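Local coordinates for inactive PncC family protein (Escherichia coli O157:H7, PDB 5KOL), which is of unknown function, belongs to the CinA family and probably lacks the nicotinamide-nucleotide amidohydrolase activity of active PncC proteins, at residues A[135-139]-A[140-144]. Sequence-based numbering, arbitrary orientation.
Sequences AWHIK and GQNYT
His-137 and Asn-142 face each other in a non-hydrogen-bonded pair of a tight beta hairpin. The imidazole donates from ND1 to Asn-142 OD1 at 2.8 Å. This bond is bent, 143° at the hydrogen, and the donor stands above the amide's carbonyl plane. CG of His-137 lies anti to the backbone N (chi1 178°), which carries the ring along the strand to the turn. Gln-141 O lies over one ring face, offset toward the rim. NE2, on the other side of CE1 from ND1, has a water 3.0 Å away in the ring plane. Both ring nitrogens thus have a partner, Asn-142 OD1 and the water; the water also accepts from Gly-140 N.

The backbone is paired through Trp-136 with Tyr-143 and Ile-138 with Gln-141. Each pair exchanges two N-H...O bonds. Ile-138 N to Gln-141 O measures 2.7 Å. The return bond, Gln-141 N to Ile-138 O, closes a type I' turn with Lys-139 and Gly-140 at its corners. Both have positive phi.

Ile-138 O also accepts from a second water at 2.9 Å. That water bridges to Tyr-143 OH, 2.7 Å away, at the edge of the phenol ring. The hydroxyl is also bonded to Arg-6. On the same side of the sheet, Ile-138 CD1 touches Tyr-143 CE1 at 4.2 Å, and the two side chains cross at about a right angle. Trp-136 CE3 packs on Tyr-143 CB. Trp-136 NE1 is hydrogen-bonded to Ala-164 O of helix 153-171, while His-137 and Asn-142 lie toward helix 92-106.

Strand 141-148 is an outermost strand of the sheet within this chain, and 131-138 joins it to 110-116. The bond from ND1 to Asn-142 OD1 probably fixes the imidazole's flip, and two waters tie side chains to the turn's backbone.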
loop_
_atom_site.group_PDB
_atom_site.type_symbol
_atom_site.label_atom_id
_atom_site.label_comp_id
_atom_site.label_asym_id
_atom_site.label_seq_id
_atom_site.Cartn_x
_atom_site.Cartn_y
_atom_site.Cartn_z
ATOM N N ALA A 135 15.571 4.867 -0.290
ATOM C CA ALA A 135 16.151 5.217 1.003
ATOM C C ALA A 135 15.806 4.143 2.026
ATOM O O ALA A 135 14.741 3.512 1.953
ATOM C CB ALA A 135 15.674 6.613 1.491
ATOM N N TRP A 136 16.723 3.928 2.976
ATOM C CA TRP A 136 16.519 3.002 4.085
ATOM C C TRP A 136 16.926 3.659 5.396
ATOM O O TRP A 136 17.980 4.290 5.471
ATOM C CB TRP A 136 17.344 1.717 3.924
ATOM C CG TRP A 136 17.135 1.012 2.601
ATOM C CD1 TRP A 136 16.317 -0.044 2.357
ATOM C CD2 TRP A 136 17.768 1.332 1.353
ATOM N NE1 TRP A 136 16.390 -0.411 1.024
ATOM C CE2 TRP A 136 17.282 0.419 0.391
ATOM C CE3 TRP A 136 18.722 2.284 0.964
ATOM C CZ2 TRP A 136 17.695 0.447 -0.936
ATOM C CZ3 TRP A 136 19.131 2.313 -0.357
ATOM C CH2 TRP A 136 18.619 1.401 -1.292
ATOM N N HIS A 137 16.110 3.468 6.430
ATOM C CA HIS A 137 16.422 3.898 7.786
ATOM C C HIS A 137 16.725 2.654 8.609
ATOM O O HIS A 137 15.893 1.745 8.692
ATOM C CB HIS A 137 15.260 4.671 8.409
ATOM C CG HIS A 137 15.511 5.107 9.823
ATOM N ND1 HIS A 137 15.863 6.399 10.153
ATOM C CD2 HIS A 137 15.454 4.425 10.993
ATOM C CE1 HIS A 137 16.018 6.493 11.462
ATOM N NE2 HIS A 137 15.772 5.310 11.997
ATOM N N ILE A 138 17.916 2.603 9.193
ATOM C CA ILE A 138 18.322 1.492 10.047
ATOM C C ILE A 138 19.079 2.051 11.234
ATOM O O ILE A 138 20.015 2.839 11.058
ATOM C CB ILE A 138 19.218 0.478 9.318
ATOM C CG1 ILE A 138 18.718 0.225 7.905
ATOM C CG2 ILE A 138 19.317 -0.801 10.140
ATOM C CD1 ILE A 138 19.714 -0.447 7.027
ATOM N N LYS A 139 18.694 1.622 12.435
ATOM C CA LYS A 139 19.392 1.970 13.672
ATOM C C LYS A 139 19.675 3.472 13.756
ATOM O O LYS A 139 20.812 3.906 13.940
ATOM C CB LYS A 139 20.683 1.157 13.807
ATOM C CG LYS A 139 20.452 -0.349 13.974
ATOM C CD LYS A 139 21.752 -1.146 13.844
ATOM C CE LYS A 139 21.520 -2.650 14.006
ATOM N NZ LYS A 139 21.380 -3.360 12.694
ATOM N N GLY A 140 18.624 4.277 13.604
ATOM C CA GLY A 140 18.767 5.721 13.697
ATOM C C GLY A 140 19.534 6.381 12.572
ATOM O O GLY A 140 19.805 7.582 12.648
ATOM N N GLN A 141 19.882 5.639 11.525
ATOM C CA GLN A 141 20.700 6.126 10.426
ATOM C C GLN A 141 19.941 5.961 9.116
ATOM O O GLN A 141 19.134 5.036 8.960
ATOM C CB GLN A 141 22.045 5.367 10.372
ATOM C CG GLN A 141 22.961 5.726 9.207
ATOM C CD GLN A 141 23.266 7.214 9.113
ATOM O OE1 GLN A 141 23.330 7.916 10.124
ATOM N NE2 GLN A 141 23.467 7.699 7.891
ATOM N N ASN A 142 20.204 6.862 8.170
ATOM C CA ASN A 142 19.510 6.876 6.889
ATOM C C ASN A 142 20.496 6.657 5.746
ATOM O O ASN A 142 21.612 7.194 5.768
ATOM C CB ASN A 142 18.761 8.195 6.714
ATOM C CG ASN A 142 17.672 8.368 7.740
ATOM O OD1 ASN A 142 16.715 7.587 7.772
ATOM N ND2 ASN A 142 17.796 9.392 8.581
ATOM N N TYR A 143 20.081 5.854 4.758
ATOM C CA TYR A 143 20.876 5.540 3.576
ATOM C C TYR A 143 20.057 5.772 2.313
ATOM O O TYR A 143 18.832 5.630 2.323
ATOM C CB TYR A 143 21.356 4.076 3.601
ATOM C CG TYR A 143 22.059 3.723 4.892
ATOM C CD1 TYR A 143 21.334 3.348 6.017
ATOM C CD2 TYR A 143 23.436 3.786 4.992
ATOM C CE1 TYR A 143 21.964 3.038 7.204
ATOM C CE2 TYR A 143 24.078 3.472 6.177
ATOM C CZ TYR A 143 23.336 3.097 7.280
ATOM O OH TYR A 143 23.962 2.787 8.469
ATOM N N THR A 144 20.740 6.114 1.215
ATOM C CA THR A 144 20.081 6.304 -0.074
ATOM C C THR A 144 20.908 5.634 -1.166
ATOM O O THR A 144 22.114 5.411 -1.017
ATOM C CB THR A 144 19.890 7.796 -0.432
ATOM O OG1 THR A 144 21.175 8.407 -0.597
ATOM C CG2 THR A 144 19.157 8.559 0.693
HETATM O O HOH W 1 15.612 3.177 14.043
HETATM O O HOH W 2 22.755 1.916 10.700
#